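Local coordinates for secreted protein (Kutzneria albida DSM 43870, PDB 5M6Q), which probably acts as a microbial transglutaminase, transferring the gamma-glutamyl group of protein glutamine side chains to amines and so cross-linking or labelling proteins, at residues K123-S128 and A220-D225; D85-P90 and I117-L122; G68-A73 and Q215-A220. All blocks are in the same frame, centred on the assembly; numbering follows the deposited sequence. Where two conformers were deposited one is given.

How the contacts relate
Contacts 1 and 3 are built on the same strand, 214-223, and share A220; contact 1 pairs it with its sheet neighbour, strand 122-131, whereas contact 3 packs the first turn of helix 70-84 against it. Both lie near the centre of the chain. Contact 1 is held mainly by backbone hydrogen bonds, contact 3 by apolar side chains and one bridging water. Contact 2 sits further out and partly exposed, where two loops meet through a histidine-carboxylate pair, a serine hydroxyl and a water. It adjoins contact 1, since K224 bonds to K121 and A120, but comes no nearer to contact 3 than about 8 Å between nearest atoms.

Contact 1 (K123-S128 and A220-D225); sequences KASIFS and AFAKKD
K123, A124 and S125 pair with A222, F221 and A220 as antiparallel neighbours in the central sheet of the transglutaminase fold. The two short segments approach to 4.4 Å between axes and run at 117° to each other, well away from a flat antiparallel 180°.

Backbone bonds do most of the holding. K123 and A222 form a hydrogen-bonded pair, with K123 N on A222 O (2.9 Å) and A222 N on K123 O (2.7 Å). S125 and A220 form the next, S125 N giving to A220 O at 2.7 Å and A220 N returning one to S125 O. Between them A124 and F221 make a non-hydrogen-bonded pair, their CA atoms 4.5 Å apart, and the F221 CA hydrogen is directed at K123 O.

Side-chain packing differs by face. A124 CB lies 4.3 Å from F221 CE1 on the face covered by helix 70-84, where the F221 side chain also meets V84. On the face of S125, A220 and A222, helix 47-53 covers the alanines through L53, and the A222 CB methyl lies against the hydroxyl oxygen S125 OG at 3.5 Å.

At the outer end K123 CG touches K224 CG, while the amine of K224 bonds to A120 O. Deeper in, F127 CE2 meets A220 CB near the ring plane at 4.0 Å.

Contact 2 (D85-P90 and I117-L122); sequences DTHPSP and IDSAKL
H87 and D118 join through a histidine-carboxylate hydrogen bond, in one of the two conformers modelled for the imidazole. H87 NE2 gives to D118 OD1 at 2.6 Å with an N-H...O angle of 155°. The acceptor uses its syn lone pair and lies in the ring plane, while the carboxylate plane stands 85° from the ring. D118 CG lies anti to the backbone N (chi1 179°), which sets the carboxylate carbon on the H87 side. Its other oxygen, OD2, receives a long, weak bond from A120 N at 3.4 Å, in the manner of an Asx turn. An alanine in place of D118 would probably leave H87 NE2 without its acceptor, and A120 N without its weak one, with the imidazole freer to turn.

The pairing ties the loop that follows helix 70-84 to the 3-10 turn 119-121 leading into strand 122-131, a turn closed by K121 N on D118 O. On the first loop the main acceptor is P88 O, with two donors: S119 OG, very close at 2.5 Å, and water 1 at 2.9 Å. That water in turn accepts from S119 N at 3.1 Å and so bridges the two backbones. P88 N, 3.0 Å from S119 OG, has no hydrogen to offer. A120 CB sits over the face of the H87 imidazole, 4.0 Å from its centroid.

Contact 3 (G68-A73 and Q215-A220); sequences GSLRTA and QVFTVA
F217 presents one face of its ring to the start of helix 70-84, and L70 covers it. L70 CB lies almost straight above the ring, 3.9 Å from its centroid and 12° off the normal, a CH-pi contact. On the same side L70 N hangs over the CD2 rim, 3.3 Å from that atom. The two side chains cross obliquely, and L70 CD1 meets F217 CD1 at 3.7 Å. L70 has CG anti to the backbone N (chi1 177°), which puts CG beyond the CD1 side of the ring. G68 O approaches the ring differently, at the edge and in its plane.

This is the packing of a helix N-terminus on a sheet. Strand 66-67, one of the two outermost strands within this chain, pairs with strand 214-223, and the chain then turns at once into helix 70-84, which lies over the face from which F217 and V219 project. S69 is the N-cap: its OG takes a weak bond from T72 N and has a firmer partner in D155. L202 of helix 202-205 touches both L70 and F217, so a second helix shares in this apolar cluster.

One turn along, A73 points its methyl between the two strand residues. A73 CB is 3.8 Å from F217 CB and the same distance from V219 CG2, a branch that lies beside the backbone N of V219 and also comes within 3.4 Å of A73 O. No direct hydrogen bond crosses between the segments. At the other end water 2 gives to both G68 O (2.6 Å) and Q215 O (2.9 Å), so two carbonyls that could not bond to each other share one donor.

Contact 1 (K123-S128 and A220-D225)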
# COMPACT_ATOMS: atom_id res chain seq x y z
N LYS A 123 -10.65 -7.81 1.84
CA LYS A 123 -9.57 -8.17 2.74
C LYS A 123 -8.68 -6.95 2.96
O LYS A 123 -8.45 -6.17 2.04
CB LYS A 123 -8.75 -9.34 2.19
CG LYS A 123 -8.20 -9.06 0.81
CD LYS A 123 -6.99 -9.91 0.49
CE LYS A 123 -6.68 -9.86 -1.01
NZ LYS A 123 -5.40 -10.57 -1.32
N ALA A 124 -8.20 -6.79 4.18
CA ALA A 124 -7.24 -5.74 4.48
C ALA A 124 -5.86 -6.14 3.95
O ALA A 124 -5.38 -7.23 4.21
CB ALA A 124 -7.20 -5.47 5.96
N SER A 125 -5.24 -5.24 3.19
CA SER A 125 -3.94 -5.50 2.58
C SER A 125 -2.99 -4.39 2.96
O SER A 125 -3.42 -3.35 3.43
CB SER A 125 -4.07 -5.62 1.07
OG SER A 125 -4.84 -6.76 0.74
N ILE A 126 -1.69 -4.62 2.77
CA ILE A 126 -0.66 -3.66 3.18
C ILE A 126 0.18 -3.28 1.97
O ILE A 126 0.50 -4.11 1.11
CB ILE A 126 0.24 -4.22 4.30
CG1 ILE A 126 -0.57 -4.40 5.58
CG2 ILE A 126 1.47 -3.32 4.57
CD1 ILE A 126 0.23 -5.00 6.71
N PHE A 127 0.52 -2.01 1.90
CA PHE A 127 1.57 -1.58 1.00
C PHE A 127 2.37 -0.52 1.73
O PHE A 127 1.89 0.04 2.71
CB PHE A 127 1.00 -1.07 -0.32
CG PHE A 127 0.08 0.10 -0.17
CD1 PHE A 127 0.58 1.40 -0.18
CD2 PHE A 127 -1.28 -0.09 -0.06
CE1 PHE A 127 -0.27 2.49 -0.04
CE2 PHE A 127 -2.14 1.00 0.08
CZ PHE A 127 -1.63 2.29 0.08
N SER A 128 3.58 -0.26 1.26
CA SER A 128 4.44 0.72 1.87
C SER A 128 4.73 1.81 0.87
O SER A 128 5.11 1.55 -0.27
CB SER A 128 5.75 0.10 2.33
OG SER A 128 6.56 1.10 2.91
N ALA A 220 -5.19 -0.99 3.51
CA ALA A 220 -6.32 -0.64 2.66
C ALA A 220 -7.09 -1.91 2.34
O ALA A 220 -6.54 -3.01 2.37
CB ALA A 220 -5.85 0.05 1.37
N PHE A 221 -8.37 -1.75 2.02
CA PHE A 221 -9.17 -2.89 1.63
C PHE A 221 -8.93 -3.24 0.18
O PHE A 221 -8.96 -2.39 -0.70
CB PHE A 221 -10.65 -2.64 1.91
CG PHE A 221 -11.01 -2.82 3.35
CD1 PHE A 221 -10.92 -4.07 3.93
CD2 PHE A 221 -11.36 -1.74 4.14
CE1 PHE A 221 -11.22 -4.26 5.25
CE2 PHE A 221 -11.67 -1.92 5.47
CZ PHE A 221 -11.60 -3.18 6.03
N ALA A 222 -8.64 -4.51 -0.04
CA ALA A 222 -8.56 -5.04 -1.39
C ALA A 222 -9.81 -5.88 -1.63
O ALA A 222 -10.41 -6.40 -0.69
CB ALA A 222 -7.29 -5.87 -1.58
N LYS A 223 -10.20 -6.01 -2.88
CA LYS A 223 -11.29 -6.92 -3.20
C LYS A 223 -10.71 -8.30 -3.55
O LYS A 223 -9.83 -8.40 -4.40
CB LYS A 223 -12.12 -6.36 -4.35
CG LYS A 223 -13.29 -7.25 -4.73
CD LYS A 223 -14.03 -6.71 -5.94
CE LYS A 223 -14.89 -7.79 -6.57
NZ LYS A 223 -15.71 -7.21 -7.67
N LYS A 224 -11.17 -9.34 -2.87
CA LYS A 224 -10.77 -10.72 -3.15
C LYS A 224 -11.05 -11.12 -4.60
O LYS A 224 -11.86 -10.48 -5.29
CB LYS A 224 -11.49 -11.70 -2.23
CG LYS A 224 -11.14 -11.61 -0.77
CD LYS A 224 -12.13 -12.44 0.03
CE LYS A 224 -12.06 -12.14 1.51
NZ LYS A 224 -13.14 -12.85 2.26
N ASP A 225 -10.39 -12.18 -5.06
CA ASP A 225 -10.69 -12.78 -6.36
C ASP A 225 -12.09 -13.35 -6.39
O ASP A 225 -12.43 -14.14 -5.51
CB ASP A 225 -9.70 -13.90 -6.69
CG ASP A 225 -8.28 -13.42 -6.74
OD1 ASP A 225 -8.07 -12.25 -7.13
OD2 ASP A 225 -7.36 -14.21 -6.40
OXT ASP A 225 -12.90 -13.05 -7.27

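Contact 2 (D85-P90 and I117-L122)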
# COMPACT_ATOMS: atom_id res chain seq x y z
N ASP A 85 -14.54 -10.35 8.46
CA ASP A 85 -14.81 -11.79 8.41
C ASP A 85 -16.18 -12.15 8.99
O ASP A 85 -16.65 -13.28 8.83
CB ASP A 85 -13.72 -12.58 9.13
CG ASP A 85 -12.67 -13.11 8.17
OD1 ASP A 85 -13.02 -13.36 7.00
OD2 ASP A 85 -11.50 -13.25 8.60
N THR A 86 -16.82 -11.21 9.68
CA THR A 86 -18.19 -11.43 10.16
C THR A 86 -19.25 -10.94 9.16
O THR A 86 -20.43 -10.93 9.47
CB THR A 86 -18.43 -10.74 11.51
OG1 THR A 86 -18.40 -9.32 11.32
CG2 THR A 86 -17.36 -11.13 12.51
N HIS A 87 -18.81 -10.55 7.97
CA HIS A 87 -19.70 -10.04 6.92
C HIS A 87 -20.60 -8.89 7.43
O HIS A 87 -21.82 -8.98 7.36
CB HIS A 87 -20.56 -11.18 6.36
CG HIS A 87 -21.33 -10.82 5.12
ND1 HIS A 87 -22.27 -11.65 4.56
CD2 HIS A 87 -21.29 -9.71 4.33
CE1 HIS A 87 -22.78 -11.08 3.48
NE2 HIS A 87 -22.20 -9.90 3.32
N PRO A 88 -19.99 -7.81 7.95
CA PRO A 88 -20.85 -6.70 8.39
C PRO A 88 -21.40 -5.84 7.25
O PRO A 88 -20.79 -5.76 6.18
CB PRO A 88 -19.92 -5.88 9.27
CG PRO A 88 -18.58 -6.11 8.69
CD PRO A 88 -18.57 -7.55 8.25
N SER A 89 -22.55 -5.21 7.48
CA SER A 89 -23.02 -4.10 6.65
C SER A 89 -22.18 -2.89 7.02
O SER A 89 -21.54 -2.90 8.07
CB SER A 89 -24.51 -3.82 6.89
OG SER A 89 -24.71 -3.21 8.15
N PRO A 90 -22.17 -1.84 6.17
CA PRO A 90 -21.41 -0.65 6.56
C PRO A 90 -21.72 -0.14 7.97
O PRO A 90 -20.78 0.21 8.68
CB PRO A 90 -21.83 0.38 5.51
CG PRO A 90 -22.09 -0.46 4.28
CD PRO A 90 -22.66 -1.76 4.78
N ILE A 117 -18.87 -2.33 -1.96
CA ILE A 117 -18.40 -3.72 -2.04
C ILE A 117 -18.86 -4.48 -0.80
O ILE A 117 -18.60 -4.07 0.32
CB ILE A 117 -16.87 -3.79 -2.19
CG1 ILE A 117 -16.42 -3.04 -3.45
CG2 ILE A 117 -16.40 -5.24 -2.25
CD1 ILE A 117 -14.91 -2.83 -3.53
N ASP A 118 -19.56 -5.59 -1.00
CA ASP A 118 -19.99 -6.39 0.15
C ASP A 118 -18.79 -6.89 0.99
O ASP A 118 -17.78 -7.36 0.46
CB ASP A 118 -20.83 -7.57 -0.32
CG ASP A 118 -21.29 -8.44 0.82
OD1 ASP A 118 -22.11 -7.97 1.65
OD2 ASP A 118 -20.83 -9.60 0.91
N SER A 119 -18.91 -6.80 2.30
CA SER A 119 -17.75 -6.98 3.17
C SER A 119 -17.17 -8.40 3.10
O SER A 119 -16.02 -8.61 3.44
CB SER A 119 -18.11 -6.62 4.62
OG SER A 119 -19.21 -7.39 5.06
N ALA A 120 -17.97 -9.36 2.65
CA ALA A 120 -17.49 -10.73 2.47
C ALA A 120 -16.46 -10.83 1.33
O ALA A 120 -15.70 -11.80 1.26
CB ALA A 120 -18.64 -11.66 2.21
N LYS A 121 -16.44 -9.84 0.45
CA LYS A 121 -15.50 -9.80 -0.67
C LYS A 121 -14.25 -8.96 -0.37
O LYS A 121 -13.47 -8.67 -1.27
CB LYS A 121 -16.18 -9.24 -1.92
CG LYS A 121 -17.40 -10.02 -2.42
CD LYS A 121 -18.04 -9.28 -3.60
CE LYS A 121 -19.19 -10.07 -4.24
NZ LYS A 121 -19.81 -9.27 -5.34
N LEU A 122 -14.06 -8.54 0.88
CA LEU A 122 -12.95 -7.64 1.17
C LEU A 122 -11.88 -8.29 2.01
O LEU A 122 -12.15 -9.20 2.80
CB LEU A 122 -13.45 -6.38 1.89
CG LEU A 122 -14.36 -5.48 1.06
CD1 LEU A 122 -14.93 -4.39 1.93
CD2 LEU A 122 -13.62 -4.88 -0.16
O HOH W 1 -21.16 -4.98 3.46

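Contact 3 (G68-A73 and Q215-A220)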
# COMPACT_ATOMS: atom_id res chain seq x y z
N GLY A 68 3.72 4.52 10.88
CA GLY A 68 5.17 4.64 10.89
C GLY A 68 5.89 3.30 10.88
O GLY A 68 7.04 3.21 10.45
N SER A 69 5.23 2.24 11.33
CA SER A 69 5.91 0.94 11.34
C SER A 69 5.05 -0.19 10.77
O SER A 69 3.83 -0.18 10.87
CB SER A 69 6.35 0.59 12.77
OG SER A 69 5.26 0.11 13.53
N LEU A 70 5.72 -1.15 10.14
CA LEU A 70 5.07 -2.32 9.57
C LEU A 70 4.26 -3.09 10.62
O LEU A 70 3.15 -3.54 10.34
CB LEU A 70 6.10 -3.24 8.91
CG LEU A 70 5.55 -4.54 8.34
CD1 LEU A 70 4.49 -4.25 7.27
CD2 LEU A 70 6.69 -5.43 7.80
N ARG A 71 4.79 -3.21 11.84
CA ARG A 71 4.10 -3.99 12.86
C ARG A 71 2.73 -3.41 13.22
O ARG A 71 1.76 -4.14 13.44
CB ARG A 71 4.98 -4.10 14.12
CG ARG A 71 6.20 -5.01 13.90
CD ARG A 71 7.23 -4.89 15.00
NE ARG A 71 6.80 -5.55 16.22
CZ ARG A 71 6.30 -4.92 17.28
NH1 ARG A 71 6.17 -3.60 17.26
NH2 ARG A 71 5.94 -5.62 18.35
N THR A 72 2.64 -2.09 13.27
CA THR A 72 1.35 -1.46 13.52
C THR A 72 0.38 -1.76 12.39
O THR A 72 -0.78 -2.06 12.63
CB THR A 72 1.47 0.05 13.68
OG1 THR A 72 2.46 0.37 14.67
CG2 THR A 72 0.12 0.65 14.09
N ALA A 73 0.86 -1.64 11.15
CA ALA A 73 0.02 -1.92 9.99
C ALA A 73 -0.46 -3.37 10.04
O ALA A 73 -1.59 -3.67 9.67
CB ALA A 73 0.77 -1.66 8.69
N GLN A 215 8.69 7.11 5.03
CA GLN A 215 8.13 5.83 4.64
C GLN A 215 7.00 5.50 5.59
O GLN A 215 7.15 5.64 6.80
CB GLN A 215 9.20 4.73 4.65
CG GLN A 215 8.65 3.37 4.23
CD GLN A 215 9.75 2.36 3.95
OE1 GLN A 215 10.93 2.71 3.95
NE2 GLN A 215 9.38 1.12 3.69
N VAL A 216 5.86 5.09 5.04
CA VAL A 216 4.72 4.65 5.83
C VAL A 216 4.28 3.26 5.40
O VAL A 216 4.57 2.81 4.30
CB VAL A 216 3.51 5.63 5.70
CG1 VAL A 216 3.86 7.00 6.27
CG2 VAL A 216 3.06 5.73 4.26
N PHE A 217 3.57 2.58 6.29
CA PHE A 217 2.99 1.30 5.99
C PHE A 217 1.48 1.47 6.12
O PHE A 217 0.97 1.88 7.16
CB PHE A 217 3.53 0.23 6.94
CG PHE A 217 5.00 0.02 6.81
CD1 PHE A 217 5.50 -0.92 5.92
CD2 PHE A 217 5.89 0.81 7.52
CE1 PHE A 217 6.85 -1.09 5.78
CE2 PHE A 217 7.24 0.64 7.38
CZ PHE A 217 7.72 -0.30 6.51
N THR A 218 0.79 1.13 5.04
CA THR A 218 -0.58 1.55 4.85
C THR A 218 -1.47 0.35 4.69
O THR A 218 -1.13 -0.62 4.02
CB THR A 218 -0.70 2.47 3.61
OG1 THR A 218 0.14 3.61 3.80
CG2 THR A 218 -2.15 2.92 3.38
N VAL A 219 -2.62 0.42 5.35
CA VAL A 219 -3.60 -0.65 5.29
C VAL A 219 -4.75 -0.16 4.45
O VAL A 219 -5.24 0.95 4.65
CB VAL A 219 -4.06 -1.05 6.70
CG1 VAL A 219 -5.02 -2.23 6.61
CG2 VAL A 219 -2.88 -1.36 7.58
N ALA A 220 -5.19 -0.99 3.51
CA ALA A 220 -6.32 -0.64 2.66
C ALA A 220 -7.09 -1.91 2.34
O ALA A 220 -6.54 -3.01 2.37
CB ALA A 220 -5.85 0.05 1.37
O HOH W 2 8.77 4.18 8.70